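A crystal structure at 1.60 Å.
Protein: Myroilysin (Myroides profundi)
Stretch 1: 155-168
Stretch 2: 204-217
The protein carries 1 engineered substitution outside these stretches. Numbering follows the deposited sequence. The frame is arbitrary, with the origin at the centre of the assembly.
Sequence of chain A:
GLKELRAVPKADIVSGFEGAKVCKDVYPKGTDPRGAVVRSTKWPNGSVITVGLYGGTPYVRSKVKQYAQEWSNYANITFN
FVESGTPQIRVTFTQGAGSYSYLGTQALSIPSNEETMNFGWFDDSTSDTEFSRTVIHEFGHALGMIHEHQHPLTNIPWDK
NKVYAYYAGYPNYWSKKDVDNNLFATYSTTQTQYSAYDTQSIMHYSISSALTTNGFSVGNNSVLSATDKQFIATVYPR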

# COMPACT_ATOMS: atom_id res chain seq x y z
N ASN A 155 -22.61 1.82 -8.21
CA ASN A 155 -21.65 0.75 -8.47
C ASN A 155 -20.49 1.22 -9.29
O ASN A 155 -20.54 2.25 -9.96
CB ASN A 155 -22.24 -0.44 -9.23
CG ASN A 155 -23.21 -1.25 -8.37
OD1 ASN A 155 -24.10 -1.93 -8.89
ND2 ASN A 155 -23.03 -1.22 -7.09
N ILE A 156 -19.43 0.43 -9.24
CA ILE A 156 -18.21 0.82 -9.90
C ILE A 156 -18.16 0.32 -11.33
O ILE A 156 -18.27 -0.87 -11.56
CB ILE A 156 -16.98 0.30 -9.12
CG1 ILE A 156 -17.02 0.81 -7.66
CG2 ILE A 156 -15.70 0.72 -9.85
CD1 ILE A 156 -16.17 0.04 -6.67
N PRO A 157 -17.91 1.29 -12.25
CA PRO A 157 -17.85 0.83 -13.62
C PRO A 157 -16.53 0.21 -14.07
O PRO A 157 -15.87 0.74 -14.87
CB PRO A 157 -18.17 2.09 -14.43
CG PRO A 157 -17.49 3.12 -13.70
CD PRO A 157 -17.79 2.82 -12.26
N TRP A 158 -16.21 -0.94 -13.55
CA TRP A 158 -15.01 -1.65 -13.93
C TRP A 158 -14.97 -2.04 -15.38
O TRP A 158 -15.99 -2.53 -15.97
CB TRP A 158 -14.84 -2.94 -13.13
CG TRP A 158 -14.80 -2.84 -11.64
CD1 TRP A 158 -15.78 -3.19 -10.80
CD2 TRP A 158 -13.72 -2.36 -10.82
NE1 TRP A 158 -15.39 -2.99 -9.51
CE2 TRP A 158 -14.14 -2.46 -9.49
CE3 TRP A 158 -12.42 -1.89 -11.07
CZ2 TRP A 158 -13.32 -2.11 -8.41
CZ3 TRP A 158 -11.60 -1.55 -9.98
CH2 TRP A 158 -12.07 -1.66 -8.68
N ASP A 159 -13.79 -1.92 -15.96
CA ASP A 159 -13.55 -2.52 -17.28
C ASP A 159 -13.00 -3.87 -16.96
O ASP A 159 -11.81 -4.00 -16.65
CB ASP A 159 -12.59 -1.67 -18.07
CG ASP A 159 -12.25 -2.28 -19.42
OD1 ASP A 159 -12.26 -3.54 -19.55
OD2 ASP A 159 -11.89 -1.49 -20.33
N LYS A 160 -13.85 -4.88 -16.95
CA LYS A 160 -13.47 -6.15 -16.30
C LYS A 160 -12.26 -6.82 -17.00
O LYS A 160 -11.32 -7.31 -16.35
CB LYS A 160 -14.68 -7.08 -16.15
CG LYS A 160 -15.86 -6.42 -15.43
CD LYS A 160 -16.91 -7.40 -14.92
CE LYS A 160 -16.70 -7.76 -13.46
NZ LYS A 160 -17.97 -8.12 -12.77
N ASN A 161 -12.28 -6.79 -18.32
CA ASN A 161 -11.14 -7.20 -19.16
C ASN A 161 -9.83 -6.58 -18.66
O ASN A 161 -8.80 -7.28 -18.54
CB ASN A 161 -11.40 -6.78 -20.63
CG ASN A 161 -10.13 -6.75 -21.47
OD1 ASN A 161 -9.70 -7.78 -21.98
ND2 ASN A 161 -9.53 -5.56 -21.62
N LYS A 162 -9.85 -5.28 -18.41
CA LYS A 162 -8.64 -4.64 -17.98
C LYS A 162 -8.27 -5.04 -16.58
O LYS A 162 -7.13 -5.15 -16.26
CB LYS A 162 -8.70 -3.13 -18.09
CG LYS A 162 -8.54 -2.57 -19.48
CD LYS A 162 -7.24 -1.77 -19.71
CE LYS A 162 -7.43 -0.28 -19.55
NZ LYS A 162 -6.32 0.72 -19.38
N VAL A 163 -9.26 -5.24 -15.75
CA VAL A 163 -8.99 -5.55 -14.37
C VAL A 163 -8.36 -6.94 -14.35
O VAL A 163 -7.33 -7.19 -13.69
CB VAL A 163 -10.26 -5.45 -13.52
CG1 VAL A 163 -10.03 -6.06 -12.16
CG2 VAL A 163 -10.70 -3.98 -13.44
N TYR A 164 -8.91 -7.85 -15.15
CA TYR A 164 -8.35 -9.20 -15.14
C TYR A 164 -6.88 -9.21 -15.52
O TYR A 164 -6.06 -9.91 -14.90
CB TYR A 164 -9.16 -10.10 -16.06
CG TYR A 164 -10.54 -10.41 -15.53
CD1 TYR A 164 -10.73 -10.79 -14.21
CD2 TYR A 164 -11.65 -10.36 -16.37
CE1 TYR A 164 -11.99 -11.08 -13.72
CE2 TYR A 164 -12.91 -10.60 -15.90
CZ TYR A 164 -13.10 -10.96 -14.57
OH TYR A 164 -14.37 -11.28 -14.10
N ALA A 165 -6.55 -8.39 -16.53
CA ALA A 165 -5.20 -8.30 -17.09
C ALA A 165 -4.18 -7.71 -16.10
O ALA A 165 -3.07 -8.16 -15.99
CB ALA A 165 -5.21 -7.42 -18.32
N TYR A 166 -4.61 -6.68 -15.40
CA TYR A 166 -3.76 -6.02 -14.40
C TYR A 166 -3.37 -6.87 -13.21
O TYR A 166 -2.22 -6.77 -12.73
CB TYR A 166 -4.51 -4.79 -13.83
CG TYR A 166 -3.60 -3.90 -13.02
CD1 TYR A 166 -2.54 -3.18 -13.61
CD2 TYR A 166 -3.76 -3.80 -11.63
CE1 TYR A 166 -1.71 -2.34 -12.82
CE2 TYR A 166 -2.93 -3.01 -10.89
CZ TYR A 166 -1.92 -2.27 -11.48
OH TYR A 166 -1.10 -1.52 -10.64
N TYR A 167 -4.33 -7.62 -12.63
CA TYR A 167 -4.12 -8.36 -11.38
C TYR A 167 -3.60 -9.79 -11.60
O TYR A 167 -3.18 -10.45 -10.63
CB TYR A 167 -5.34 -8.40 -10.49
CG TYR A 167 -5.74 -7.05 -9.90
CD1 TYR A 167 -6.58 -6.18 -10.57
CD2 TYR A 167 -5.20 -6.66 -8.71
CE1 TYR A 167 -6.94 -4.97 -10.07
CE2 TYR A 167 -5.55 -5.40 -8.20
CZ TYR A 167 -6.36 -4.58 -8.83
OH TYR A 167 -6.76 -3.42 -8.22
N ALA A 168 -3.50 -10.17 -12.89
CA ALA A 168 -2.99 -11.48 -13.28
C ALA A 168 -1.51 -11.68 -13.01
O ALA A 168 -1.08 -12.83 -12.90
CB ALA A 168 -3.28 -11.74 -14.76
N HIS A 204 -8.31 5.87 2.21
CA HIS A 204 -9.33 5.67 1.18
C HIS A 204 -8.73 4.93 0.02
O HIS A 204 -7.62 5.13 -0.28
CB HIS A 204 -10.14 6.93 0.76
CG HIS A 204 -11.41 7.11 1.54
ND1 HIS A 204 -12.58 6.45 1.22
CD2 HIS A 204 -11.66 7.79 2.68
CE1 HIS A 204 -13.50 6.77 2.09
NE2 HIS A 204 -12.97 7.56 3.00
N TYR A 205 -9.51 4.08 -0.59
CA TYR A 205 -9.09 3.23 -1.73
C TYR A 205 -9.29 3.95 -3.03
O TYR A 205 -10.41 4.38 -3.39
CB TYR A 205 -9.97 1.97 -1.71
CG TYR A 205 -9.68 1.03 -2.79
CD1 TYR A 205 -8.50 0.41 -2.84
CD2 TYR A 205 -10.67 0.59 -3.59
CE1 TYR A 205 -8.20 -0.51 -3.81
CE2 TYR A 205 -10.41 -0.25 -4.62
CZ TYR A 205 -9.18 -0.87 -4.71
OH TYR A 205 -8.91 -1.82 -5.69
N SER A 206 -8.20 4.18 -3.72
CA SER A 206 -8.21 4.82 -5.01
C SER A 206 -8.61 3.87 -6.11
O SER A 206 -8.09 2.82 -6.18
CB SER A 206 -6.78 5.25 -5.31
OG SER A 206 -6.38 6.17 -4.37
N ILE A 207 -9.51 4.29 -6.98
CA ILE A 207 -9.95 3.53 -8.12
C ILE A 207 -9.39 4.23 -9.36
O ILE A 207 -9.74 5.37 -9.66
CB ILE A 207 -11.48 3.34 -8.20
CG1 ILE A 207 -11.91 2.52 -6.96
CG2 ILE A 207 -11.85 2.57 -9.47
CD1 ILE A 207 -13.38 2.51 -6.63
N SER A 208 -8.52 3.53 -10.06
CA SER A 208 -7.79 4.17 -11.15
C SER A 208 -8.64 4.16 -12.39
O SER A 208 -9.25 3.13 -12.75
CB SER A 208 -6.52 3.40 -11.42
OG SER A 208 -5.90 3.91 -12.54
N SER A 209 -8.59 5.24 -13.16
CA SER A 209 -9.40 5.35 -14.38
C SER A 209 -8.87 4.43 -15.45
O SER A 209 -9.54 4.17 -16.46
CB SER A 209 -9.43 6.79 -14.93
OG SER A 209 -8.13 7.26 -15.21
N ALA A 210 -7.66 3.94 -15.23
CA ALA A 210 -7.06 2.90 -16.06
C ALA A 210 -7.80 1.58 -15.97
O ALA A 210 -7.51 0.70 -16.80
CB ALA A 210 -5.60 2.73 -15.70
N LEU A 211 -8.66 1.41 -14.96
CA LEU A 211 -9.36 0.17 -14.76
C LEU A 211 -10.88 0.22 -14.90
O LEU A 211 -11.55 -0.70 -14.56
CB LEU A 211 -9.08 -0.42 -13.34
CG LEU A 211 -7.61 -0.70 -12.99
CD1 LEU A 211 -6.85 0.57 -12.95
CD2 LEU A 211 -7.51 -1.29 -11.62
N THR A 212 -11.37 1.36 -15.33
CA THR A 212 -12.77 1.58 -15.46
C THR A 212 -13.09 2.01 -16.87
O THR A 212 -12.20 2.24 -17.64
CB THR A 212 -13.19 2.71 -14.55
OG1 THR A 212 -12.52 3.88 -14.98
CG2 THR A 212 -12.85 2.40 -13.11
N THR A 213 -14.37 2.14 -17.17
CA THR A 213 -14.83 2.50 -18.48
C THR A 213 -15.31 3.87 -18.74
O THR A 213 -15.28 4.28 -19.86
CB THR A 213 -16.03 1.66 -18.89
OG1 THR A 213 -17.00 1.80 -17.88
CG2 THR A 213 -15.60 0.29 -18.99
N ASN A 214 -15.78 4.56 -17.74
CA ASN A 214 -16.32 5.89 -18.01
C ASN A 214 -15.32 7.05 -17.95
O ASN A 214 -15.60 8.11 -18.31
CB ASN A 214 -17.38 6.09 -16.97
CG ASN A 214 -18.68 5.42 -17.35
OD1 ASN A 214 -19.07 5.45 -18.54
ND2 ASN A 214 -19.37 4.84 -16.38
N GLY A 215 -14.13 6.73 -17.50
CA GLY A 215 -13.15 7.68 -17.08
C GLY A 215 -13.38 7.83 -15.53
O GLY A 215 -12.76 8.64 -14.87
N PHE A 216 -14.28 7.02 -14.98
CA PHE A 216 -14.60 7.07 -13.60
C PHE A 216 -13.33 6.84 -12.82
O PHE A 216 -12.59 6.03 -13.15
CB PHE A 216 -15.58 5.93 -13.29
CG PHE A 216 -15.95 5.84 -11.87
CD1 PHE A 216 -15.22 5.08 -11.01
CD2 PHE A 216 -17.01 6.53 -11.37
CE1 PHE A 216 -15.52 4.99 -9.70
CE2 PHE A 216 -17.31 6.46 -10.05
CZ PHE A 216 -16.58 5.68 -9.21
N SER A 217 -13.14 7.60 -11.76
CA SER A 217 -11.98 7.41 -10.86
C SER A 217 -12.40 7.83 -9.47
O SER A 217 -13.38 8.54 -9.30
CB SER A 217 -10.76 8.22 -11.33
OG SER A 217 -10.94 9.63 -11.16
O HOH W 1 -6.49 -2.96 -5.70
O HOH W 2 -8.64 -1.16 -8.43

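The three residues with the largest covered areas are Leu 211, Pro 157 and Trp 158. The backbones of the two stretches make a single beta bridge, Trp 158 with Thr 212, their CA atoms 4.2 Å apart, and the side chains are arranged around it.

The bridge is held by two backbone hydrogen bonds. Asp 159 N donates to Leu 211 O at 2.9 Å and nearly straight, at 172°, while Thr 213 N donates to Pro 157 O at 3.1 Å and 151°. Trp 158 sits between the two bonded residues of its stretch, and Thr 212 between those of the other. Proline has no amide hydrogen to give, but here its carbonyl is what the bridge uses; Thr 213 OG1 adds a weak bond to Pro 157 O at 3.4 Å.

Leu 211 is buried and serves the contact with both backbone and side chain. While its carbonyl takes the Asp 159 amide, its side chain packs against three residues. Leu 211 CB lies 3.9 Å from Val 163 CG2 and 4.3 Å from Trp 158 CE3, and farther out Leu 211 CD2 reaches Tyr 167 CE1 at 4.0 Å. Val 163 and Tyr 167 are four residues apart and joined by the Tyr 167 N to Val 163 O bond, so both can meet the same leucine.

The start of that helix is fixed beside the bridge. Asp 159, whose amide is spent on Leu 211, is also the N-cap, with Asp 159 OD1 accepting from Lys 162 N at 3.2 Å. Lys 162 NZ then extends to Ala 210 O, 2.8 Å away, in a bond that is short but weak.

Pro 157 points toward the other stretch and packs on Phe 216. Pro 157 CD stands 3.7 Å from the centroid of the Phe 216 ring, 19° off the normal, a CH-pi contact over one face, and Pro 157 CG comes within 3.4 Å of Phe 216 CB. Thr 212 OG1 donates to Phe 216 O at 2.8 Å, tying the residue bridged to Trp 158 to the one that receives the proline.

Trp 158 leaves the backbone pointing away, yet the end of its side chain comes nearer: Trp 158 CZ3 lies 4.2 Å from Ile 207 CG2, and Tyr 205 OH is at the ring's edge. Ile 207 CD1 also meets Ile 156 CD1 at 3.7 Å. Beyond the indole, Tyr 167 OH and Tyr 205 OH are 3.7 Å apart and are joined by two waters, each hydrogen-bonded to both hydroxyls. The rule to read here is economical: one short bridge pairs the backbones, apolar side chains pack beside it, and Lys 162 and the tyrosine waters add polar links.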